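PHD-type domain-containing protein (Chaetomium thermophilum, PDB 6VHF) binds a zinc ion as the Cfp1 subunit of the H3K4 methyltransferase complex COMPASS, this fragment being the domain that interacts with RbBP5. Local coordinates at residues C27-R41 with W141-I153. Numbering follows the deposited sequence.
Sequences CRQMLQLIELAIARR and WGALLTKTVRHDI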
loop_
_atom_site.group_PDB
_atom_site.type_symbol
_atom_site.label_atom_id
_atom_site.label_comp_id
_atom_site.label_asym_id
_atom_site.label_seq_id
_atom_site.Cartn_x
_atom_site.Cartn_y
_atom_site.Cartn_z
ATOM N N CYS A 27 2.228 -0.816 3.215
ATOM C CA CYS A 27 2.177 0.343 2.333
ATOM C C CYS A 27 3.315 1.318 2.618
ATOM O O CYS A 27 3.898 1.896 1.688
ATOM C CB CYS A 27 0.828 1.050 2.480
ATOM S SG CYS A 27 -0.557 0.276 1.580
ATOM N N ARG A 28 3.635 1.524 3.899
ATOM C CA ARG A 28 4.736 2.417 4.227
ATOM C C ARG A 28 6.049 1.878 3.672
ATOM O O ARG A 28 6.894 2.648 3.222
ATOM C CB ARG A 28 4.830 2.629 5.741
ATOM C CG ARG A 28 3.563 3.210 6.359
ATOM C CD ARG A 28 3.767 3.872 7.729
ATOM N NE ARG A 28 2.465 4.246 8.287
ATOM C CZ ARG A 28 1.857 5.411 8.063
ATOM N NH1 ARG A 28 2.451 6.308 7.293
ATOM N NH2 ARG A 28 0.654 5.680 8.592
ATOM N N GLN A 29 6.220 0.554 3.680
ATOM C CA GLN A 29 7.402 -0.076 3.112
ATOM C C GLN A 29 7.411 -0.003 1.596
ATOM O O GLN A 29 8.489 0.078 0.995
ATOM C CB GLN A 29 7.490 -1.531 3.545
ATOM C CG GLN A 29 7.841 -1.689 4.996
ATOM C CD GLN A 29 7.752 -3.122 5.439
ATOM O OE1 GLN A 29 7.217 -3.415 6.501
ATOM N NE2 GLN A 29 8.272 -4.034 4.617
ATOM N N MET A 30 6.239 -0.045 0.955
ATOM C CA MET A 30 6.215 0.238 -0.475
ATOM C C MET A 30 6.697 1.661 -0.745
ATOM O O MET A 30 7.421 1.907 -1.720
ATOM C CB MET A 30 4.815 0.009 -1.041
ATOM C CG MET A 30 4.325 -1.447 -0.950
ATOM S SD MET A 30 5.356 -2.615 -1.903
ATOM C CE MET A 30 6.582 -3.172 -0.712
ATOM N N LEU A 31 6.352 2.607 0.131
ATOM C CA LEU A 31 6.864 3.956 -0.055
ATOM C C LEU A 31 8.383 3.987 0.065
ATOM O O LEU A 31 9.049 4.694 -0.693
ATOM C CB LEU A 31 6.214 4.931 0.917
ATOM C CG LEU A 31 4.727 5.155 0.600
ATOM C CD1 LEU A 31 3.979 5.866 1.738
ATOM C CD2 LEU A 31 4.561 5.902 -0.712
ATOM N N GLN A 32 8.960 3.201 0.973
ATOM C CA GLN A 32 10.421 3.157 1.034
ATOM C C GLN A 32 11.000 2.539 -0.228
ATOM O O GLN A 32 11.999 3.036 -0.772
ATOM C CB GLN A 32 10.897 2.374 2.249
ATOM C CG GLN A 32 10.410 2.893 3.588
ATOM C CD GLN A 32 11.115 2.189 4.728
ATOM O OE1 GLN A 32 10.651 1.164 5.217
ATOM N NE2 GLN A 32 12.260 2.717 5.133
ATOM N N LEU A 33 10.399 1.445 -0.697
ATOM C CA LEU A 33 10.850 0.822 -1.938
ATOM C C LEU A 33 10.837 1.822 -3.087
ATOM O O LEU A 33 11.802 1.923 -3.852
ATOM C CB LEU A 33 9.960 -0.377 -2.257
ATOM C CG LEU A 33 10.212 -1.109 -3.569
ATOM C CD1 LEU A 33 11.607 -1.728 -3.568
ATOM C CD2 LEU A 33 9.128 -2.176 -3.805
ATOM N N ILE A 34 9.748 2.582 -3.216
ATOM C CA ILE A 34 9.669 3.604 -4.254
ATOM C C ILE A 34 10.770 4.640 -4.062
ATOM O O ILE A 34 11.436 5.049 -5.021
ATOM C CB ILE A 34 8.281 4.256 -4.250
ATOM C CG1 ILE A 34 7.195 3.223 -4.556
ATOM C CG2 ILE A 34 8.221 5.373 -5.267
ATOM C CD1 ILE A 34 5.785 3.763 -4.283
ATOM N N GLU A 35 10.976 5.089 -2.820
ATOM C CA GLU A 35 12.091 5.989 -2.554
ATOM C C GLU A 35 13.426 5.351 -2.937
ATOM O O GLU A 35 14.281 6.009 -3.534
ATOM C CB GLU A 35 12.101 6.398 -1.080
ATOM C CG GLU A 35 12.401 7.867 -0.852
ATOM C CD GLU A 35 12.250 8.291 0.615
ATOM O OE1 GLU A 35 13.290 8.617 1.246
ATOM O OE2 GLU A 35 11.097 8.296 1.132
ATOM N N LEU A 36 13.641 4.080 -2.582
ATOM C CA LEU A 36 14.904 3.444 -2.946
ATOM C C LEU A 36 15.082 3.407 -4.464
ATOM O O LEU A 36 16.191 3.625 -4.974
ATOM C CB LEU A 36 14.993 2.042 -2.343
ATOM C CG LEU A 36 16.055 1.094 -2.913
ATOM C CD1 LEU A 36 17.458 1.639 -2.697
ATOM C CD2 LEU A 36 15.937 -0.288 -2.312
ATOM N N ALA A 37 13.990 3.174 -5.199
ATOM C CA ALA A 37 14.057 3.128 -6.654
ATOM C C ALA A 37 14.410 4.495 -7.221
ATOM O O ALA A 37 15.295 4.607 -8.079
ATOM C CB ALA A 37 12.728 2.629 -7.227
ATOM N N ILE A 38 13.755 5.548 -6.719
ATOM C CA ILE A 38 14.086 6.904 -7.136
ATOM C C ILE A 38 15.563 7.211 -6.880
ATOM O O ILE A 38 16.255 7.716 -7.765
ATOM C CB ILE A 38 13.152 7.909 -6.443
ATOM C CG1 ILE A 38 11.775 7.856 -7.089
ATOM C CG2 ILE A 38 13.691 9.322 -6.563
ATOM C CD1 ILE A 38 10.632 8.338 -6.174
ATOM N N ALA A 39 16.075 6.875 -5.683
ATOM C CA ALA A 39 17.455 7.210 -5.319
ATOM C C ALA A 39 18.467 6.450 -6.170
ATOM O O ALA A 39 19.529 6.985 -6.504
ATOM C CB ALA A 39 17.718 6.904 -3.843
ATOM N N ARG A 40 18.183 5.181 -6.467
ATOM C CA ARG A 40 19.071 4.390 -7.308
ATOM C C ARG A 40 19.066 4.903 -8.735
ATOM O O ARG A 40 20.086 4.825 -9.430
ATOM C CB ARG A 40 18.661 2.915 -7.275
ATOM C CG ARG A 40 18.975 2.204 -5.979
ATOM C CD ARG A 40 18.586 0.720 -6.073
ATOM N NE ARG A 40 19.119 0.109 -7.284
ATOM C CZ ARG A 40 20.352 -0.385 -7.379
ATOM N NH1 ARG A 40 21.158 -0.364 -6.316
ATOM N NH2 ARG A 40 20.769 -0.915 -8.528
ATOM N N ARG A 41 17.933 5.454 -9.170
ATOM C CA ARG A 41 17.845 6.084 -10.477
ATOM C C ARG A 41 18.685 7.350 -10.519
ATOM O O ARG A 41 19.454 7.564 -11.459
ATOM C CB ARG A 41 16.379 6.388 -10.805
ATOM C CG ARG A 41 16.202 7.046 -12.168
ATOM C CD ARG A 41 14.807 7.633 -12.390
ATOM N NE ARG A 41 14.770 8.288 -13.692
ATOM C CZ ARG A 41 14.937 9.591 -13.896
ATOM N NH1 ARG A 41 15.106 10.418 -12.870
ATOM N NH2 ARG A 41 14.924 10.073 -15.138
ATOM N N TRP A 141 6.265 6.857 -13.134
ATOM C CA TRP A 141 6.030 5.878 -12.080
ATOM C C TRP A 141 6.275 6.469 -10.694
ATOM O O TRP A 141 5.535 6.164 -9.748
ATOM C CB TRP A 141 6.891 4.633 -12.298
ATOM C CG TRP A 141 8.397 4.863 -12.385
ATOM C CD1 TRP A 141 9.140 5.031 -13.527
ATOM C CD2 TRP A 141 9.334 4.898 -11.291
ATOM N NE1 TRP A 141 10.467 5.181 -13.206
ATOM C CE2 TRP A 141 10.614 5.105 -11.845
ATOM C CE3 TRP A 141 9.209 4.773 -9.901
ATOM C CZ2 TRP A 141 11.762 5.198 -11.060
ATOM C CZ3 TRP A 141 10.346 4.867 -9.121
ATOM C CH2 TRP A 141 11.614 5.078 -9.705
ATOM N N GLY A 142 7.302 7.309 -10.559
ATOM C CA GLY A 142 7.641 7.858 -9.256
ATOM C C GLY A 142 6.470 8.543 -8.583
ATOM O O GLY A 142 6.077 8.184 -7.470
ATOM N N ALA A 143 5.883 9.532 -9.256
ATOM C CA ALA A 143 4.794 10.281 -8.642
ATOM C C ALA A 143 3.496 9.489 -8.606
ATOM O O ALA A 143 2.713 9.636 -7.657
ATOM C CB ALA A 143 4.588 11.603 -9.377
ATOM N N LEU A 144 3.248 8.637 -9.597
ATOM C CA LEU A 144 1.977 7.933 -9.610
ATOM C C LEU A 144 1.923 6.819 -8.566
ATOM O O LEU A 144 0.929 6.699 -7.846
ATOM C CB LEU A 144 1.691 7.400 -11.009
ATOM C CG LEU A 144 1.511 8.540 -12.022
ATOM C CD1 LEU A 144 0.908 8.044 -13.328
ATOM C CD2 LEU A 144 0.662 9.660 -11.445
ATOM N N LEU A 145 2.974 5.996 -8.471
ATOM C CA LEU A 145 3.027 4.949 -7.453
ATOM C C LEU A 145 3.025 5.537 -6.047
ATOM O O LEU A 145 2.413 4.968 -5.131
ATOM C CB LEU A 145 4.276 4.085 -7.641
ATOM C CG LEU A 145 4.497 3.165 -8.844
ATOM C CD1 LEU A 145 5.714 2.265 -8.599
ATOM C CD2 LEU A 145 3.259 2.335 -9.107
ATOM N N THR A 146 3.749 6.646 -5.842
ATOM C CA THR A 146 3.660 7.356 -4.570
ATOM C C THR A 146 2.215 7.736 -4.258
ATOM O O THR A 146 1.734 7.534 -3.137
ATOM C CB THR A 146 4.543 8.604 -4.595
ATOM O OG1 THR A 146 5.923 8.225 -4.526
ATOM C CG2 THR A 146 4.201 9.540 -3.430
ATOM N N LYS A 147 1.508 8.270 -5.256
ATOM C CA LYS A 147 0.134 8.720 -5.070
ATOM C C LYS A 147 -0.800 7.554 -4.768
ATOM O O LYS A 147 -1.674 7.658 -3.896
ATOM C CB LYS A 147 -0.321 9.478 -6.323
ATOM C CG LYS A 147 -1.778 9.915 -6.344
ATOM C CD LYS A 147 -2.104 10.809 -7.547
ATOM C CE LYS A 147 -3.372 10.333 -8.267
ATOM N NZ LYS A 147 -4.441 9.858 -7.313
ATOM N N THR A 148 -0.629 6.427 -5.466
ATOM C CA THR A 148 -1.474 5.273 -5.182
ATOM C C THR A 148 -1.295 4.798 -3.746
ATOM O O THR A 148 -2.279 4.582 -3.025
ATOM C CB THR A 148 -1.154 4.129 -6.134
ATOM O OG1 THR A 148 -1.249 4.593 -7.482
ATOM C CG2 THR A 148 -2.139 2.992 -5.909
ATOM N N VAL A 149 -0.039 4.619 -3.317
ATOM C CA VAL A 149 0.225 3.999 -2.025
ATOM C C VAL A 149 -0.205 4.924 -0.896
ATOM O O VAL A 149 -0.893 4.499 0.039
ATOM C CB VAL A 149 1.705 3.592 -1.908
ATOM C CG1 VAL A 149 1.985 3.032 -0.526
ATOM C CG2 VAL A 149 2.034 2.539 -2.964
ATOM N N ARG A 150 0.161 6.206 -0.975
ATOM C CA ARG A 150 -0.357 7.160 0.002
ATOM C C ARG A 150 -1.882 7.169 0.013
ATOM O O ARG A 150 -2.501 7.363 1.066
ATOM C CB ARG A 150 0.178 8.564 -0.273
ATOM C CG ARG A 150 1.616 8.753 0.161
ATOM C CD ARG A 150 2.118 10.160 -0.110
ATOM N NE ARG A 150 1.344 11.174 0.600
ATOM C CZ ARG A 150 1.571 11.533 1.862
ATOM N NH1 ARG A 150 2.547 10.949 2.543
ATOM N NH2 ARG A 150 0.823 12.465 2.446
ATOM N N HIS A 151 -2.510 6.981 -1.152
ATOM C CA HIS A 151 -3.965 6.986 -1.185
ATOM C C HIS A 151 -4.517 5.760 -0.468
ATOM O O HIS A 151 -5.508 5.855 0.266
ATOM C CB HIS A 151 -4.478 7.055 -2.628
ATOM C CG HIS A 151 -5.973 7.075 -2.734
ATOM N ND1 HIS A 151 -6.734 8.157 -2.336
ATOM C CD2 HIS A 151 -6.854 6.134 -3.161
ATOM C CE1 HIS A 151 -8.015 7.890 -2.533
ATOM N NE2 HIS A 151 -8.113 6.670 -3.035
ATOM N N ASP A 152 -3.864 4.606 -0.650
ATOM C CA ASP A 152 -4.305 3.384 0.001
ATOM C C ASP A 152 -4.180 3.481 1.516
ATOM O O ASP A 152 -5.042 2.961 2.249
ATOM C CB ASP A 152 -3.516 2.194 -0.540
ATOM C CG ASP A 152 -3.859 1.873 -2.007
ATOM O OD1 ASP A 152 -4.889 2.372 -2.523
ATOM O OD2 ASP A 152 -3.097 1.109 -2.642
ATOM N N ILE A 153 -3.155 4.178 2.006
ATOM C CA ILE A 153 -3.044 4.356 3.446
ATOM C C ILE A 153 -4.256 5.106 3.970
ATOM O O ILE A 153 -4.863 4.706 4.963
ATOM C CB ILE A 153 -1.719 5.052 3.806
ATOM C CG1 ILE A 153 -0.557 4.169 3.361
ATOM C CG2 ILE A 153 -1.617 5.280 5.302
ATOM C CD1 ILE A 153 0.810 4.691 3.771
#
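Cys27 sets its CB against CG1 of Ile153, 3.5 Å away, and its carbonyl O is met by Val149 CG1 at 3.1 Å, a tight fit in which a methyl presses directly on the backbone of the facing helix. Arg28 starts out away from the partner, but its extended chain lies roughly perpendicular to the Ile153 side chain, and one face of its guanidinium lies over the Ile153 methyls, CD1 offset toward the rim. Leu31 and Val149 run antiparallel alongside one another, Leu31 CG lying 3.6 Å from Val149 CG1, while Leu31 CD1 meets Ile153 CD1 tip to tip. An alanine in place of Leu31 takes the knob out of the hole framed by Thr146, Val149, Arg150 and Ile153 and would probably open a gap beside the Val149 and Ile153 methyls. This is knobs-into-holes packing of an antiparallel helix pair, the short segments running at 166° with axes 9.3 Å apart; it joins the long helices 4-46 and 141-177, and helix 64-77 packs alongside as a third helix, its Val66 touching Met30 and Val149. Ile34 is the next knob: CD1 reaches Leu145 CB at 3.7 Å, and CG2 lies against Thr146 OG1, a hydroxyl already engaged with Gly142 O of its own helix. Ala37 and Ile38 then receive Trp141. Trp141 CH2 comes 3.7 Å from Ala37 CB, and Ile38 N lies in the ring plane, at its edge. The indole gets there with chi1 at 57°, CG between the backbone N and the carbonyl carbon, and its NE1 hydrogen-bonds to Cys57 O; Cys57 is itself one of the four residues of the zinc site, with Cys130, Cys135 and His138. Arg41 passes its CD obliquely by Trp141 CZ2, its guanidinium turned 75° from the ring and hydrogen-bonded to Ile56 O.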